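Side-chain contact in lectin CEL-I, N-acetyl-D-galactosamine-specific C-type (Cucumaria echinata, PDB 4WQQ), which binds sugars through calcium, its natural preference for galactose and N-acetylgalactosamine having been turned toward mannose by the engineered changes: residues V47-H50 and E54-Y57. The protein carries 3 engineered substitutions. Numbering follows the deposited sequence.
Sequences VSVH and EQAY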
ATOM      1  N   VAL A  47       3.069  14.801   5.983  1.00 11.62           N
ATOM      2  CA  VAL A  47       1.753  15.072   5.369  1.00 11.83           C
ATOM      3  C   VAL A  47       1.815  16.378   4.579  1.00 11.44           C
ATOM      4  O   VAL A  47       2.381  17.406   5.016  1.00 11.09           O
ATOM      5  CB  VAL A  47       0.669  15.041   6.486  1.00 12.93           C
ATOM      6  CG1 VAL A  47       0.898  16.168   7.477  1.00 14.06           C
ATOM      7  CG2 VAL A  47      -0.717  15.098   5.901  1.00 14.50           C
ATOM      8  N   SER A  48       1.230  16.340   3.383  1.00 11.97           N
ATOM      9  CA  SER A  48       0.904  17.538   2.616  1.00 12.66           C
ATOM     10  C   SER A  48      -0.601  17.707   2.638  1.00 12.36           C
ATOM     11  O   SER A  48      -1.287  16.713   2.773  1.00 13.35           O
ATOM     12  CB  SER A  48       1.427  17.416   1.216  1.00 12.88           C
ATOM     13  OG  SER A  48       0.853  16.308   0.532  1.00 13.31           O
ATOM     14  N   VAL A  49      -1.095  18.939   2.465  1.00 12.12           N
ATOM     15  CA  VAL A  49      -2.553  19.276   2.726  1.00 12.94           C
ATOM     16  C   VAL A  49      -3.066  20.012   1.494  1.00 13.94           C
ATOM     17  O   VAL A  49      -2.516  21.039   1.105  1.00 12.76           O
ATOM     18  CB  VAL A  49      -2.732  20.094   4.007  1.00 13.71           C
ATOM     19  CG1 VAL A  49      -4.224  20.316   4.325  1.00 13.67           C
ATOM     20  CG2 VAL A  49      -2.118  19.326   5.176  1.00 14.24           C
ATOM     21  N   HIS A  50      -4.079  19.420   0.873  1.00 14.56           N
ATOM     22  CA  HIS A  50      -4.564  19.998  -0.402  1.00 17.06           C
ATOM     23  C   HIS A  50      -6.001  20.460  -0.449  1.00 16.06           C
ATOM     24  O   HIS A  50      -6.425  20.848  -1.535  1.00 18.02           O
ATOM     25  CB  HIS A  50      -4.245  19.059  -1.543  1.00 16.72           C
ATOM     26  CG  HIS A  50      -2.789  18.869  -1.713  1.00 17.85           C
ATOM     27  ND1 HIS A  50      -1.981  19.767  -2.362  1.00 20.74           N
ATOM     28  CD2 HIS A  50      -1.971  17.885  -1.250  1.00 17.45           C
ATOM     29  CE1 HIS A  50      -0.733  19.328  -2.326  1.00 18.01           C
ATOM     30  NE2 HIS A  50      -0.698  18.195  -1.638  1.00 17.29           N
ATOM     31  N   GLU A  54      -9.048  17.680   3.698  1.00 15.49           N
ATOM     32  CA  GLU A  54      -7.788  17.019   4.134  1.00 16.08           C
ATOM     33  C   GLU A  54      -7.263  17.640   5.429  1.00 14.21           C
ATOM     34  O   GLU A  54      -6.856  16.936   6.330  1.00 13.92           O
ATOM     35  CB  GLU A  54      -6.743  17.014   3.021  1.00 16.18           C
ATOM     36  CG  GLU A  54      -5.522  16.128   3.384  1.00 15.78           C
ATOM     37  CD  GLU A  54      -4.552  15.869   2.243  1.00 14.89           C
ATOM     38  OE1 GLU A  54      -4.486  16.671   1.257  1.00 13.34           O
ATOM     39  OE2 GLU A  54      -3.803  14.845   2.389  1.00 14.87           O
ATOM     40  N   GLN A  55      -7.304  18.964   5.525  1.00 14.12           N
ATOM     41  CA  GLN A  55      -6.911  19.668   6.689  1.00 13.64           C
ATOM     42  C   GLN A  55      -7.700  19.173   7.888  1.00 15.22           C
ATOM     43  O   GLN A  55      -7.135  18.868   8.964  1.00 12.24           O
ATOM     44  CB  GLN A  55      -7.138  21.185   6.474  1.00 14.42           C
ATOM     45  CG  GLN A  55      -6.923  22.022   7.683  1.00 14.94           C
ATOM     46  CD  GLN A  55      -5.456  22.267   8.031  1.00 13.82           C
ATOM     47  OE1 GLN A  55      -4.563  22.223   7.182  1.00 15.35           O
ATOM     48  NE2 GLN A  55      -5.231  22.549   9.290  1.00 14.64           N
ATOM     49  N   ALA A  56      -9.036  19.158   7.760  1.00 13.97           N
ATOM     50  CA  ALA A  56      -9.824  18.754   8.881  1.00 15.73           C
ATOM     51  C   ALA A  56      -9.582  17.310   9.273  1.00 13.92           C
ATOM     52  O   ALA A  56      -9.571  16.995  10.472  1.00 14.35           O
ATOM     53  CB  ALA A  56     -11.303  19.036   8.595  1.00 16.08           C
ATOM     54  N   TYR A  57      -9.406  16.451   8.310  1.00 14.20           N
ATOM     55  CA  TYR A  57      -9.191  15.010   8.562  1.00 14.89           C
ATOM     56  C   TYR A  57      -7.911  14.863   9.409  1.00 15.39           C
ATOM     57  O   TYR A  57      -7.886  14.242  10.477  1.00 14.67           O
ATOM     58  CB  TYR A  57      -9.043  14.227   7.261  1.00 16.09           C
ATOM     59  CG  TYR A  57      -8.513  12.847   7.592  1.00 17.66           C
ATOM     60  CD1 TYR A  57      -9.339  11.861   8.096  1.00 17.32           C
ATOM     61  CD2 TYR A  57      -7.136  12.594   7.513  1.00 19.91           C
ATOM     62  CE1 TYR A  57      -8.828  10.650   8.510  1.00 20.72           C
ATOM     63  CE2 TYR A  57      -6.623  11.389   7.902  1.00 19.88           C
ATOM     64  CZ  TYR A  57      -7.439  10.414   8.399  1.00 21.73           C
ATOM     65  OH  TYR A  57      -6.856   9.202   8.774  1.00 23.77           O
TER
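With CG opposite its backbone N (chi1 -171°) and the rest of the chain nearly straight, Glu54 reaches from the first turn of helix 52-65 back to the loop that leads into it. Glu54 OE1 accepts the backbone N-H of His50, with OE1 to His50 N 2.8 Å and the N-H...O angle 144°. The nitrogen comes from above the carboxylate, 35° out of its plane. Glutamate suits the place because it is long enough to span the gap and has a second oxygen to spend. Glu54 OE2 lies 3.2 Å from Ser48 O, a meeting of two acceptors that is probably eased by the salt bridge of OE2 to Lys137 and its hydrogen bond with Tyr16. The His50 side chain runs alongside, the edge of its ring toward OE1, with His50 CD2 to Glu54 OE1 3.8 Å, while NE2 turns to Ser91 and, weakly, to Ser48 OG. Beside this polar grip, branched Val49 fills the buried side: its CG1 rests 3.7 Å from Gln55 CB and 3.5 Å from Gln55 OE1. The bend of Gln55 at chi2 helps bring its amide to Trp123 and Gly120, so this buried polar group is satisfied. Together these contacts tie the loop that follows strand 42-46 to the start of helix 52-65, the second of the two helices characteristic of the C-type lectin fold.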